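Local structure of chitin oligosaccharide binding protein NagB2 (7EHU) at residues Leu121-Lys126 against Pro356-Val361; Tyr140-Ala145 against Asn338-Glu343. The protein binds chitin oligosaccharides such as N,N'-diacetylchitobiose and N,N',N''-triacetylchitotriose, probably as the extracellular solute-binding component of a membrane transporter. All coordinates share one frame; numbering follows the deposited sequence.

From the N terminus, the chain leaves helix 115-121 through Leu121-Lys126, the first half of contact 1. It then enters strand 138-154, which carries Tyr140-Ala145 of contact 2. Some 190 residues later, Asn338-Glu343 joins helix 326-339 to helix 342-352 and closes contact 2. Pro356-Val361, in the loop after helix 342-352, returns to Leu121-Lys126 and closes contact 1. The smaller loop of contact 2 thus lies within the larger one of contact 1. Their centres are about 8 Å apart. Ser357 of contact 1 probably hydrogen-bonds Pro143 of contact 2, which ties the loop after helix 342-352 to the strand that reaches the sugar pocket.

Contact 1: Leu121-Lys126 against Pro356-Val361; sequences LGLEDK and PSMKGV
Lys359 grips the turn Leu123-Lys126 with both its backbone and its side chain. The turn is a type I beta turn, entered through a Schellman motif at Gly122 that ends helix 115-121. Lys359 N donates to Lys126 O at 2.9 Å, with an N-H...O angle of 163°. The side chain of Lys359 runs extended beyond CG and brings NZ to 2.8 Å from Asp125 O. This ammonium is tilted 26° from the carbonyl plane of Asp125. Two successive carbonyls of the turn therefore bind one residue of the opposite loop. The Asp125 carboxylate lies farther off: its OD1 is 6.3 Å from Lys359 NZ, so any attraction between the charges is probably modest.

Lys126 O also receives a CA-H...O contact from Met358, with CA 3.2 Å away. Lys126 sends its own ammonium back to the residue before the turn. Its chain bends at chi2, and NZ makes a weak hydrogen bond to Gly122 O.

Beside these bonds, Met358 reaches the turn with its methyl end. Gln345 of helix 342-352 accepts, through OE1, from the backbone N of both Ser357 and Met358, and Ser357 OG bonds to Pro143 O. Leu342, Phe127 and Tyr340 also pack on the Met358 side chain, while Leu123 rests on Leu118 and Ile336. The contact thus joins the loop after helix 115-121 to the loop after helix 342-352. The Met358 chain bends at chi3 (75°), which places CE 3.6 Å from Leu123 CD2 and 3.9 Å from Lys126 CB.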
ATOM      1  N   LEU A 121     -22.419 -14.887   7.507  1.00 11.52           N
ATOM      2  CA  LEU A 121     -21.387 -15.697   6.877  1.00 11.63           C
ATOM      3  C   LEU A 121     -20.361 -16.248   7.865  1.00 11.79           C
ATOM      4  O   LEU A 121     -19.415 -16.914   7.444  1.00 12.66           O
ATOM      5  CB  LEU A 121     -20.670 -14.875   5.806  1.00 11.48           C
ATOM      6  CG  LEU A 121     -21.544 -14.421   4.642  1.00 12.83           C
ATOM      7  CD1 LEU A 121     -20.709 -13.603   3.655  1.00 12.99           C
ATOM      8  CD2 LEU A 121     -22.219 -15.580   3.944  1.00 14.97           C
ATOM      9  N   GLY A 122     -20.510 -15.980   9.160  1.00 11.16           N
ATOM     10  CA  GLY A 122     -19.544 -16.440  10.134  1.00 11.30           C
ATOM     11  C   GLY A 122     -18.210 -15.726  10.133  1.00 10.89           C
ATOM     12  O   GLY A 122     -17.234 -16.272  10.657  1.00 11.09           O
ATOM     13  N   LEU A 123     -18.154 -14.503   9.602  1.00 10.89           N
ATOM     14  CA  LEU A 123     -16.910 -13.785   9.347  1.00 10.72           C
ATOM     15  C   LEU A 123     -16.650 -12.651  10.334  1.00 11.29           C
ATOM     16  O   LEU A 123     -15.631 -11.975  10.209  1.00 11.30           O
ATOM     17  CB  LEU A 123     -16.928 -13.234   7.911  1.00 11.67           C
ATOM     18  CG  LEU A 123     -16.728 -14.267   6.798  1.00 12.30           C
ATOM     19  CD1 LEU A 123     -17.052 -13.624   5.436  1.00 13.45           C
ATOM     20  CD2 LEU A 123     -15.325 -14.840   6.789  1.00 12.55           C
ATOM     21  N   GLU A 124     -17.523 -12.428  11.323  1.00 12.55           N
ATOM     22  CA  GLU A 124     -17.427 -11.198  12.114  1.00 15.83           C
ATOM     23  C   GLU A 124     -16.060 -10.989  12.735  1.00 15.73           C
ATOM     24  O   GLU A 124     -15.555  -9.862  12.785  1.00 16.74           O
ATOM     25  CB  GLU A 124     -18.431 -11.225  13.266  1.00 17.27           C
ATOM     26  CG  GLU A 124     -19.839 -11.230  12.843  1.00 19.20           C
ATOM     27  CD  GLU A 124     -20.748 -11.363  14.017  1.00 19.98           C
ATOM     28  OE1 GLU A 124     -21.245 -10.309  14.460  1.00 21.94           O
ATOM     29  OE2 GLU A 124     -20.887 -12.517  14.522  1.00 17.53           O
ATOM     30  N   ASP A 125     -15.493 -12.052  13.286  1.00 14.42           N
ATOM     31  CA  ASP A 125     -14.274 -12.007  14.083  1.00 14.04           C
ATOM     32  C   ASP A 125     -13.039 -12.519  13.345  1.00 12.46           C
ATOM     33  O   ASP A 125     -12.007 -12.763  13.983  1.00 12.87           O
ATOM     34  CB  ASP A 125     -14.470 -12.860  15.338  1.00 16.34           C
ATOM     35  CG  ASP A 125     -15.778 -12.564  16.031  1.00 19.32           C
ATOM     36  OD1 ASP A 125     -15.846 -11.488  16.641  1.00 22.55           O
ATOM     37  OD2 ASP A 125     -16.719 -13.395  16.003  1.00 19.08           O
ATOM     38  N   LYS A 126     -13.123 -12.717  12.033  1.00 11.63           N
ATOM     39  CA  LYS A 126     -12.103 -13.454  11.300  1.00 10.03           C
ATOM     40  C   LYS A 126     -10.953 -12.594  10.804  1.00 10.07           C
ATOM     41  O   LYS A 126      -9.929 -13.134  10.387  1.00 10.58           O
ATOM     42  CB  LYS A 126     -12.759 -14.184  10.125  1.00 11.03           C
ATOM     43  CG  LYS A 126     -13.375 -15.521  10.458  1.00 12.06           C
ATOM     44  CD  LYS A 126     -14.212 -15.569  11.709  1.00 14.24           C
ATOM     45  CE  LYS A 126     -14.614 -17.018  12.014  1.00 13.10           C
ATOM     46  NZ  LYS A 126     -15.642 -17.004  13.037  1.00 11.92           N
ATOM     47  N   PRO A 356      -1.918 -12.576   4.689  1.00 11.55           N
ATOM     48  CA  PRO A 356      -3.355 -12.720   4.987  1.00 10.88           C
ATOM     49  C   PRO A 356      -3.960 -11.531   5.716  1.00  9.99           C
ATOM     50  O   PRO A 356      -3.316 -10.867   6.536  1.00 10.31           O
ATOM     51  CB  PRO A 356      -3.418 -13.969   5.868  1.00 11.43           C
ATOM     52  CG  PRO A 356      -2.223 -14.761   5.439  1.00 13.26           C
ATOM     53  CD  PRO A 356      -1.149 -13.752   5.159  1.00 12.45           C
ATOM     54  N   SER A 357      -5.233 -11.286   5.418  1.00  9.23           N
ATOM     55  CA  SER A 357      -6.049 -10.414   6.258  1.00  8.73           C
ATOM     56  C   SER A 357      -6.893 -11.178   7.266  1.00  8.82           C
ATOM     57  O   SER A 357      -7.456 -10.553   8.174  1.00  9.29           O
ATOM     58  CB  SER A 357      -6.969  -9.559   5.394  1.00  9.31           C
ATOM     59  OG  SER A 357      -7.825 -10.401   4.654  1.00  9.20           O
ATOM     60  N   MET A 358      -7.004 -12.500   7.123  1.00  8.51           N
ATOM     61  CA  MET A 358      -7.819 -13.350   7.981  1.00  8.57           C
ATOM     62  C   MET A 358      -6.910 -14.189   8.856  1.00  8.93           C
ATOM     63  O   MET A 358      -5.807 -14.552   8.450  1.00  9.78           O
ATOM     64  CB  MET A 358      -8.665 -14.277   7.096  1.00  9.47           C
ATOM     65  CG  MET A 358      -9.742 -13.498   6.323  1.00  9.72           C
ATOM     66  SD  MET A 358     -10.731 -14.552   5.263  1.00 10.26           S
ATOM     67  CE  MET A 358     -11.744 -15.346   6.539  1.00 11.47           C
ATOM     68  N   LYS A 359      -7.384 -14.467  10.067  1.00  9.55           N
ATOM     69  CA  LYS A 359      -6.622 -15.204  11.070  1.00  9.63           C
ATOM     70  C   LYS A 359      -6.602 -16.704  10.804  1.00 10.35           C
ATOM     71  O   LYS A 359      -7.538 -17.273  10.266  1.00 11.46           O
ATOM     72  CB  LYS A 359      -7.256 -14.992  12.451  1.00 11.20           C
ATOM     73  CG  LYS A 359      -7.301 -13.549  12.929  1.00 13.53           C
ATOM     74  CD  LYS A 359      -8.125 -13.402  14.193  1.00 16.50           C
ATOM     75  CE  LYS A 359      -8.705 -12.040  14.349  1.00 18.32           C
ATOM     76  NZ  LYS A 359      -9.702 -11.964  15.424  1.00 17.47           N
ATOM     77  N   GLY A 360      -5.530 -17.354  11.238  1.00 10.78           N
ATOM     78  CA  GLY A 360      -5.498 -18.801  11.244  1.00 12.02           C
ATOM     79  C   GLY A 360      -4.957 -19.493  10.014  1.00 12.20           C
ATOM     80  O   GLY A 360      -5.060 -20.723   9.928  1.00 12.63           O
ATOM     81  N   VAL A 361      -4.392 -18.760   9.057  1.00 11.23           N
ATOM     82  CA  VAL A 361      -3.756 -19.417   7.916  1.00 11.91           C
ATOM     83  C   VAL A 361      -2.504 -20.130   8.423  1.00 13.57           C
ATOM     84  O   VAL A 361      -1.640 -19.478   9.008  1.00 13.88           O
ATOM     85  CB  VAL A 361      -3.409 -18.398   6.821  1.00 12.09           C
ATOM     86  CG1 VAL A 361      -2.617 -19.063   5.718  1.00 13.39           C
ATOM     87  CG2 VAL A 361      -4.659 -17.711   6.298  1.00 12.49           C
TER

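Contact 2: Tyr140-Ala145 against Asn338-Glu343; sequences YGLPEA and NFYTLE. With NAG (2-acetamido-2-deoxy-beta-D-glucopyranose), chain B.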
ATOM      1  N   TYR A 140     -17.595  -1.228   6.331  1.00  8.93           N
ATOM      2  CA  TYR A 140     -17.910  -0.839   4.961  1.00  8.53           C
ATOM      3  C   TYR A 140     -16.954  -1.410   3.921  1.00  8.57           C
ATOM      4  O   TYR A 140     -17.041  -1.049   2.747  1.00  9.13           O
ATOM      5  CB  TYR A 140     -17.953   0.684   4.857  1.00  9.75           C
ATOM      6  CG  TYR A 140     -19.135   1.297   5.561  1.00 10.10           C
ATOM      7  CD1 TYR A 140     -20.421   1.201   5.028  1.00  9.74           C
ATOM      8  CD2 TYR A 140     -18.970   1.982   6.760  1.00 10.75           C
ATOM      9  CE1 TYR A 140     -21.513   1.780   5.668  1.00 10.97           C
ATOM     10  CE2 TYR A 140     -20.043   2.564   7.406  1.00 12.72           C
ATOM     11  CZ  TYR A 140     -21.312   2.472   6.845  1.00 11.78           C
ATOM     12  OH  TYR A 140     -22.364   3.052   7.515  1.00 14.26           O
ATOM     13  N   GLY A 141     -16.074  -2.315   4.305  1.00  8.77           N
ATOM     14  CA  GLY A 141     -15.219  -3.007   3.354  1.00  9.28           C
ATOM     15  C   GLY A 141     -14.422  -4.058   4.091  1.00  8.07           C
ATOM     16  O   GLY A 141     -14.399  -4.079   5.324  1.00  9.33           O
ATOM     17  N   LEU A 142     -13.753  -4.917   3.321  1.00  8.34           N
ATOM     18  CA  LEU A 142     -13.073  -6.080   3.886  1.00  8.41           C
ATOM     19  C   LEU A 142     -11.668  -6.153   3.305  1.00  8.53           C
ATOM     20  O   LEU A 142     -11.511  -6.348   2.090  1.00  8.67           O
ATOM     21  CB  LEU A 142     -13.830  -7.378   3.618  1.00  9.39           C
ATOM     22  CG  LEU A 142     -15.234  -7.386   4.203  1.00  9.98           C
ATOM     23  CD1 LEU A 142     -16.002  -8.604   3.726  1.00 11.27           C
ATOM     24  CD2 LEU A 142     -15.256  -7.338   5.730  1.00 11.42           C
ATOM     25  N   PRO A 143     -10.629  -6.008   4.118  1.00  8.24           N
ATOM     26  CA  PRO A 143      -9.276  -6.017   3.567  1.00  7.76           C
ATOM     27  C   PRO A 143      -8.980  -7.381   2.965  1.00  7.71           C
ATOM     28  O   PRO A 143      -9.347  -8.420   3.528  1.00  8.90           O
ATOM     29  CB  PRO A 143      -8.403  -5.738   4.788  1.00  9.91           C
ATOM     30  CG  PRO A 143      -9.211  -6.165   5.957  1.00 11.00           C
ATOM     31  CD  PRO A 143     -10.634  -5.888   5.580  1.00  8.69           C
ATOM     32  N   GLU A 144      -8.285  -7.379   1.826  1.00  8.08           N
ATOM     33  CA  GLU A 144      -7.881  -8.600   1.130  1.00  8.49           C
ATOM     34  C   GLU A 144      -6.575  -9.160   1.669  1.00  8.20           C
ATOM     35  O   GLU A 144      -6.372 -10.375   1.639  1.00  9.19           O
ATOM     36  CB  GLU A 144      -7.712  -8.274  -0.373  1.00  9.91           C
ATOM     37  CG  GLU A 144      -7.063  -9.344  -1.191  1.00 11.79           C
ATOM     38  CD  GLU A 144      -6.946  -9.041  -2.677  1.00 12.56           C
ATOM     39  OE1 GLU A 144      -7.605  -8.124  -3.189  1.00 13.99           O
ATOM     40  OE2 GLU A 144      -6.194  -9.763  -3.342  1.00 16.59           O
ATOM     41  N   ALA A 145      -5.701  -8.285   2.145  1.00  7.78           N
ATOM     42  CA  ALA A 145      -4.379  -8.646   2.614  1.00  8.69           C
ATOM     43  C   ALA A 145      -3.986  -7.616   3.654  1.00  8.44           C
ATOM     44  O   ALA A 145      -4.613  -6.564   3.777  1.00  9.36           O
ATOM     45  CB  ALA A 145      -3.359  -8.627   1.474  1.00  9.12           C
ATOM     46  N   ASN A 338     -17.208 -16.647  -0.832  1.00 10.98           N
ATOM     47  CA  ASN A 338     -16.255 -17.438  -1.588  1.00 11.84           C
ATOM     48  C   ASN A 338     -14.887 -16.800  -1.695  1.00 10.48           C
ATOM     49  O   ASN A 338     -13.910 -17.519  -1.912  1.00 11.22           O
ATOM     50  CB  ASN A 338     -16.817 -17.738  -2.972  1.00 11.92           C
ATOM     51  CG  ASN A 338     -17.977 -18.722  -2.917  1.00 14.35           C
ATOM     52  OD1 ASN A 338     -18.044 -19.556  -2.013  1.00 16.53           O
ATOM     53  ND2 ASN A 338     -18.877 -18.653  -3.887  1.00 14.34           N
ATOM     54  N   PHE A 339     -14.780 -15.488  -1.530  1.00  9.75           N
ATOM     55  CA  PHE A 339     -13.481 -14.835  -1.582  1.00  9.15           C
ATOM     56  C   PHE A 339     -12.786 -14.837  -0.226  1.00  8.99           C
ATOM     57  O   PHE A 339     -11.577 -15.094  -0.145  1.00  9.11           O
ATOM     58  CB  PHE A 339     -13.630 -13.390  -2.072  1.00 10.18           C
ATOM     59  CG  PHE A 339     -12.318 -12.721  -2.362  1.00  9.57           C
ATOM     60  CD1 PHE A 339     -11.616 -13.021  -3.506  1.00 10.94           C
ATOM     61  CD2 PHE A 339     -11.783 -11.797  -1.488  1.00  9.99           C
ATOM     62  CE1 PHE A 339     -10.402 -12.419  -3.775  1.00 10.37           C
ATOM     63  CE2 PHE A 339     -10.563 -11.187  -1.752  1.00 10.02           C
ATOM     64  CZ  PHE A 339      -9.878 -11.493  -2.901  1.00 10.42           C
ATOM     65  N   TYR A 340     -13.530 -14.534   0.840  1.00  8.96           N
ATOM     66  CA  TYR A 340     -12.966 -14.377   2.186  1.00  8.21           C
ATOM     67  C   TYR A 340     -13.065 -15.712   2.911  1.00  8.93           C
ATOM     68  O   TYR A 340     -13.924 -15.939   3.755  1.00  9.70           O
ATOM     69  CB  TYR A 340     -13.665 -13.233   2.920  1.00  9.44           C
ATOM     70  CG  TYR A 340     -13.387 -11.903   2.275  1.00  8.76           C
ATOM     71  CD1 TYR A 340     -12.201 -11.225   2.523  1.00  9.31           C
ATOM     72  CD2 TYR A 340     -14.290 -11.323   1.397  1.00  9.02           C
ATOM     73  CE1 TYR A 340     -11.930 -10.011   1.932  1.00  8.73           C
ATOM     74  CE2 TYR A 340     -14.034 -10.109   0.801  1.00  9.36           C
ATOM     75  CZ  TYR A 340     -12.854  -9.464   1.054  1.00  9.38           C
ATOM     76  OH  TYR A 340     -12.611  -8.255   0.461  1.00  9.82           O
ATOM     77  N   THR A 341     -12.172 -16.621   2.539  1.00  9.77           N
ATOM     78  CA  THR A 341     -12.085 -17.927   3.181  0.54 10.95           C
ATOM     79  C   THR A 341     -10.611 -18.280   3.308  1.00 10.69           C
ATOM     80  O   THR A 341      -9.773 -17.804   2.536  1.00 10.74           O
ATOM     81  CB  THR A 341     -12.982 -18.906   2.388  0.54 14.62           C
ATOM     82  OG1 THR A 341     -13.049 -20.170   3.046  0.54 14.46           O
ATOM     83  CG2 THR A 341     -12.483 -19.081   0.954  0.54 16.15           C
ATOM     84  N   LEU A 342     -10.286 -19.087   4.313  1.00 10.85           N
ATOM     85  CA  LEU A 342      -8.873 -19.351   4.572  1.00 11.48           C
ATOM     86  C   LEU A 342      -8.225 -20.138   3.442  1.00 11.44           C
ATOM     87  O   LEU A 342      -7.017 -20.096   3.269  1.00 12.48           O
ATOM     88  CB  LEU A 342      -8.692 -20.104   5.897  1.00 11.65           C
ATOM     89  CG  LEU A 342      -9.087 -19.331   7.153  1.00 11.70           C
ATOM     90  CD1 LEU A 342      -8.548 -20.012   8.406  1.00 12.11           C
ATOM     91  CD2 LEU A 342      -8.623 -17.897   7.106  1.00 13.05           C
ATOM     92  N   GLU A 343      -8.992 -20.863   2.679  1.00 12.81           N
ATOM     93  CA  GLU A 343      -8.468 -21.587   1.555  1.00 15.26           C
ATOM     94  C   GLU A 343      -7.985 -20.667   0.439  1.00 14.75           C
ATOM     95  O   GLU A 343      -6.862 -20.823  -0.075  1.00 15.84           O
ATOM     96  CB  GLU A 343      -9.302 -22.888   1.535  1.00 21.31           C
ATOM     97  CG  GLU A 343      -9.010 -23.882   0.440  1.00 24.16           C
ATOM     98  CD  GLU A 343      -9.841 -25.154   0.564  1.00 25.73           C
ATOM     99  OE1 GLU A 343     -10.701 -25.607   1.206  1.00 25.52           O
ATOM    100  OE2 GLU A 343     -10.587 -24.910  -0.497  1.00 26.56           O
TER
HETATM  101  C1  NAG B   2      -1.870  -3.772  -3.989  1.00  8.60           C
HETATM  102  C2  NAG B   2      -2.145  -3.481  -2.524  1.00  8.41           C
HETATM  103  C3  NAG B   2      -2.382  -1.990  -2.299  1.00  8.39           C
HETATM  104  C4  NAG B   2      -1.305  -1.142  -2.961  1.00  8.39           C
HETATM  105  C5  NAG B   2      -1.171  -1.572  -4.416  1.00  8.13           C
HETATM  106  C6  NAG B   2      -0.088  -0.852  -5.181  1.00  9.49           C
HETATM  107  C7  NAG B   2      -3.262  -5.357  -1.347  1.00  9.29           C
HETATM  108  C8  NAG B   2      -4.583  -5.979  -1.027  1.00 10.70           C
HETATM  109  N2  NAG B   2      -3.309  -4.233  -2.074  1.00  8.36           N
HETATM  110  O3  NAG B   2      -2.425  -1.774  -0.897  1.00  8.14           O
HETATM  111  O4  NAG B   2      -1.707   0.225  -2.951  1.00  7.63           O
HETATM  112  O5  NAG B   2      -0.839  -2.965  -4.452  1.00  8.31           O
HETATM  113  O6  NAG B   2      -0.092  -1.240  -6.551  1.00 10.15           O
HETATM  114  O7  NAG B   2      -2.207  -5.842  -0.946  1.00 10.05           O
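This buried contact of the periplasmic-binding-protein fold packs strand 138-154 against the junction of helices 326-339 and 342-352, beside the glycan pocket. Tyr340, the centre of an inverse gamma turn, lays its ring against Leu142. Leu142 CB sits over one face, 3.4 Å from Tyr340 CZ. Leu142 CD1 lies over the same ring in a CH-pi contact, 4.1 Å from the centroid. Phe339 CD2 stands over the centre of the opposite face, so the ring is held between two side chains. At its edge, Pro143 O comes to 3.4 Å from Tyr340 CE1. The hydroxyl OH donates a weak hydrogen bond to Leu142 O at 2.7 Å. An alanine in place of Tyr340 would probably leave a gap between Leu142 and Phe339, and Leu142 O would lose this donor.

Glu144 and Ala145 belong to the glycan pocket. The carboxylate of Glu144 is turned 89° from the Phe339 ring plane, and its CD meets the ring edge 3.8 Å from Phe339 CZ. With Glu144 CG anti to the backbone N (chi1 169°), CG also comes to the in-plane edge of the Phe339 ring. On the sugar side, the acetamido methyl C8 of NAG lies 3.9 Å from Glu144 CB and 3.8 Å from Ala145 CB.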